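Local atomic coordinates of ofchtiv-allosamidin (Ostrinia furnacalis, PDB entry 6JMB), a protein that probably hydrolyses the beta-1,4-glycosidic bonds of chitin as an insect group IV chitinase, and is caught here with the inhibitor allosamidin in its substrate-binding cleft. Residues V37-G42 against M343-E348. Numbering follows the deposited sequence.
With AMI (allosamizoline), chain C; NAA (2-acetamido-2-deoxy-beta-D-allopyranose), chain B.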
loop_
_atom_site.group_PDB
_atom_site.type_symbol
_atom_site.label_atom_id
_atom_site.label_comp_id
_atom_site.label_asym_id
_atom_site.label_seq_id
_atom_site.Cartn_x
_atom_site.Cartn_y
_atom_site.Cartn_z
ATOM N N VAL A 37 8.072 6.809 -2.143
ATOM C CA VAL A 37 7.826 6.982 -0.714
ATOM C C VAL A 37 8.705 6.021 0.081
ATOM O O VAL A 37 8.649 4.803 -0.123
ATOM C CB VAL A 37 6.342 6.793 -0.365
ATOM C CG1 VAL A 37 6.099 7.205 1.071
ATOM C CG2 VAL A 37 5.461 7.606 -1.316
ATOM N N TYR A 38 9.499 6.572 1.003
ATOM C CA TYR A 38 10.408 5.803 1.852
ATOM C C TYR A 38 9.639 5.297 3.069
ATOM O O TYR A 38 9.248 6.084 3.936
ATOM C CB TYR A 38 11.543 6.725 2.293
ATOM C CG TYR A 38 12.738 6.063 2.956
ATOM C CD1 TYR A 38 12.691 5.610 4.277
ATOM C CD2 TYR A 38 13.931 5.943 2.267
ATOM C CE1 TYR A 38 13.804 5.011 4.871
ATOM C CE2 TYR A 38 15.047 5.359 2.852
ATOM C CZ TYR A 38 14.976 4.899 4.146
ATOM O OH TYR A 38 16.092 4.319 4.707
ATOM N N ALA A 39 9.439 3.988 3.160
ATOM C CA ALA A 39 8.730 3.391 4.289
ATOM C C ALA A 39 9.737 2.650 5.158
ATOM O O ALA A 39 10.511 1.846 4.636
ATOM C CB ALA A 39 7.687 2.395 3.776
ATOM N N PHE A 40 9.747 2.895 6.476
ATOM C CA PHE A 40 8.925 3.842 7.233
ATOM C C PHE A 40 9.815 4.539 8.255
ATOM O O PHE A 40 10.818 3.959 8.715
ATOM C CB PHE A 40 7.869 3.105 8.065
ATOM C CG PHE A 40 6.712 2.578 7.276
ATOM C CD1 PHE A 40 5.778 3.439 6.747
ATOM C CD2 PHE A 40 6.536 1.213 7.109
ATOM C CE1 PHE A 40 4.697 2.956 6.031
ATOM C CE2 PHE A 40 5.455 0.717 6.395
ATOM C CZ PHE A 40 4.535 1.594 5.853
ATOM N N ILE A 41 9.433 5.747 8.645
ATOM C CA ILE A 41 9.874 6.329 9.900
ATOM C C ILE A 41 8.771 6.142 10.935
ATOM O O ILE A 41 7.660 5.714 10.624
ATOM C CB ILE A 41 10.283 7.816 9.762
ATOM C CG1 ILE A 41 9.088 8.680 9.343
ATOM C CG2 ILE A 41 11.458 7.960 8.800
ATOM C CD1 ILE A 41 9.369 10.181 9.423
ATOM N N GLY A 42 9.081 6.468 12.186
ATOM C CA GLY A 42 8.126 6.308 13.266
ATOM C C GLY A 42 8.078 7.505 14.187
ATOM O O GLY A 42 8.651 8.558 13.885
ATOM N N MET A 343 -1.429 3.886 -6.668
ATOM C CA MET A 343 -0.455 3.720 -5.601
ATOM C C MET A 343 -0.132 2.234 -5.513
ATOM O O MET A 343 -1.010 1.395 -5.732
ATOM C CB MET A 343 -1.075 4.195 -4.275
ATOM C CG MET A 343 -0.233 3.962 -3.046
ATOM S SD MET A 343 -1.050 4.547 -1.537
ATOM C CE MET A 343 -2.231 3.240 -1.209
ATOM N N LEU A 344 1.122 1.896 -5.216
ATOM C CA LEU A 344 1.499 0.496 -5.134
ATOM C C LEU A 344 2.263 0.193 -3.856
ATOM O O LEU A 344 3.182 0.919 -3.474
ATOM C CB LEU A 344 2.318 0.053 -6.355
ATOM C CG LEU A 344 3.605 0.843 -6.550
ATOM C CD1 LEU A 344 4.772 -0.070 -6.906
ATOM C CD2 LEU A 344 3.414 1.895 -7.642
ATOM N N TRP A 345 1.879 -0.895 -3.207
ATOM C CA TRP A 345 2.683 -1.510 -2.158
ATOM C C TRP A 345 3.104 -2.871 -2.689
ATOM O O TRP A 345 2.254 -3.756 -2.848
ATOM C CB TRP A 345 1.879 -1.699 -0.869
ATOM C CG TRP A 345 2.787 -2.209 0.194
ATOM C CD1 TRP A 345 3.095 -3.522 0.461
ATOM C CD2 TRP A 345 3.590 -1.419 1.074
ATOM N NE1 TRP A 345 4.029 -3.587 1.478
ATOM C CE2 TRP A 345 4.348 -2.312 1.864
ATOM C CE3 TRP A 345 3.738 -0.044 1.278
ATOM C CZ2 TRP A 345 5.239 -1.869 2.842
ATOM C CZ3 TRP A 345 4.620 0.392 2.251
ATOM C CH2 TRP A 345 5.356 -0.518 3.021
ATOM N N SER A 346 4.397 -3.056 -2.995
ATOM C CA SER A 346 5.474 -2.075 -2.920
ATOM C C SER A 346 6.476 -2.485 -4.002
ATOM O O SER A 346 6.445 -3.620 -4.496
ATOM C CB SER A 346 6.143 -2.102 -1.543
ATOM O OG SER A 346 6.424 -3.433 -1.137
ATOM N N ILE A 347 7.372 -1.562 -4.355
ATOM C CA ILE A 347 8.160 -1.714 -5.576
ATOM C C ILE A 347 9.104 -2.908 -5.496
ATOM O O ILE A 347 9.407 -3.540 -6.520
ATOM C CB ILE A 347 8.883 -0.391 -5.900
ATOM C CG1 ILE A 347 9.494 -0.430 -7.306
ATOM C CG2 ILE A 347 9.922 -0.057 -4.830
ATOM C CD1 ILE A 347 10.025 0.928 -7.775
ATOM N N GLU A 348 9.568 -3.252 -4.293
ATOM C CA GLU A 348 10.612 -4.251 -4.139
ATOM C C GLU A 348 10.138 -5.674 -4.405
ATOM O O GLU A 348 10.976 -6.585 -4.407
ATOM C CB GLU A 348 11.253 -4.140 -2.757
ATOM C CG GLU A 348 10.344 -4.563 -1.619
ATOM C CD GLU A 348 9.499 -3.434 -1.069
ATOM O OE1 GLU A 348 9.505 -2.319 -1.639
ATOM O OE2 GLU A 348 8.808 -3.665 -0.054
HETATM C C1 AMI C . 0.342 -1.469 3.902
HETATM C C2 AMI C . 0.942 -0.748 5.175
HETATM C C3 AMI C . 2.186 -1.444 5.421
HETATM C C4 AMI C . 1.919 -2.927 4.933
HETATM C C5 AMI C . 1.284 -2.677 3.648
HETATM C C6 AMI C . 0.509 -3.924 3.085
HETATM C C7 AMI C . 0.866 0.640 3.454
HETATM C C8 AMI C . 1.361 3.136 3.384
HETATM C C9 AMI C . 0.667 1.908 1.244
HETATM N N2 AMI C . 1.102 0.503 4.830
HETATM N N7 AMI C . 0.966 1.897 2.701
HETATM O O3 AMI C . 2.555 -1.348 6.797
HETATM O O4 AMI C . 3.087 -3.700 4.692
HETATM O O6 AMI C . -0.405 -4.366 4.068
HETATM O O7 AMI C . 0.499 -0.514 2.829
HETATM C C1 NAA B . 3.597 -4.324 5.829
HETATM C C2 NAA B . 4.500 -5.473 5.410
HETATM C C3 NAA B . 5.221 -6.076 6.556
HETATM C C4 NAA B . 6.009 -5.023 7.312
HETATM C C5 NAA B . 5.070 -3.904 7.740
HETATM C C6 NAA B . 5.773 -2.783 8.445
HETATM C C7 NAA B . 3.711 -6.695 3.302
HETATM C C8 NAA B . 2.721 -7.665 2.648
HETATM N N2 NAA B . 3.563 -6.450 4.758
HETATM O O3 NAA B . 4.228 -6.702 7.426
HETATM O O4 NAA B . 6.630 -5.549 8.503
HETATM O O5 NAA B . 4.444 -3.335 6.549
HETATM O O6 NAA B . 4.789 -1.860 8.858
HETATM O O7 NAA B . 4.565 -6.172 2.693
#
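The floor of the inhibitor-binding cleft of this family 18 TIM barrel, where the indole of W345 meets A39 and F40, illustrates how aromatic surfaces hold a sugar. CH2 of W345 is the meeting point: CE2 of F40 lies 3.6 Å from it and the methyl CB of A39 3.8 Å, the latter at the indole edge. The F40 and W345 planes are nearly parallel, 15° apart, but slid so far that centroids 5.6 Å apart leave little overlap; the rings are stepped, F40 standing on allosamizoline's side of the indole. A39-F40 and W345-S346 are non-proline cis peptides, a known family 18 feature. With CG anti to the backbone N (chi1 -175°), W345 lays its indole beneath allosamizoline, whose C5 sits over one face, while CB of S346 backs the opposite face. In the indole plane, NE1 donates a hydrogen bond of 2.9 Å to O7 of the neighbouring N-acetylallosamine, bent little at 162°. F40 rises beside the sugar, its CE2 3.6 Å from O3 of allosamizoline. A leucine in place of W345 would probably strip allosamizoline of its flat support, leave the acetamido O7 without its donor and open a gap beside F40. Strand 5-11 lies between strands 35-43 and 341-345, pairing in parallel with each, so the two segments meet through side chains alone; F40 also touches A81 of strand 77-83, and W345 touches Y193.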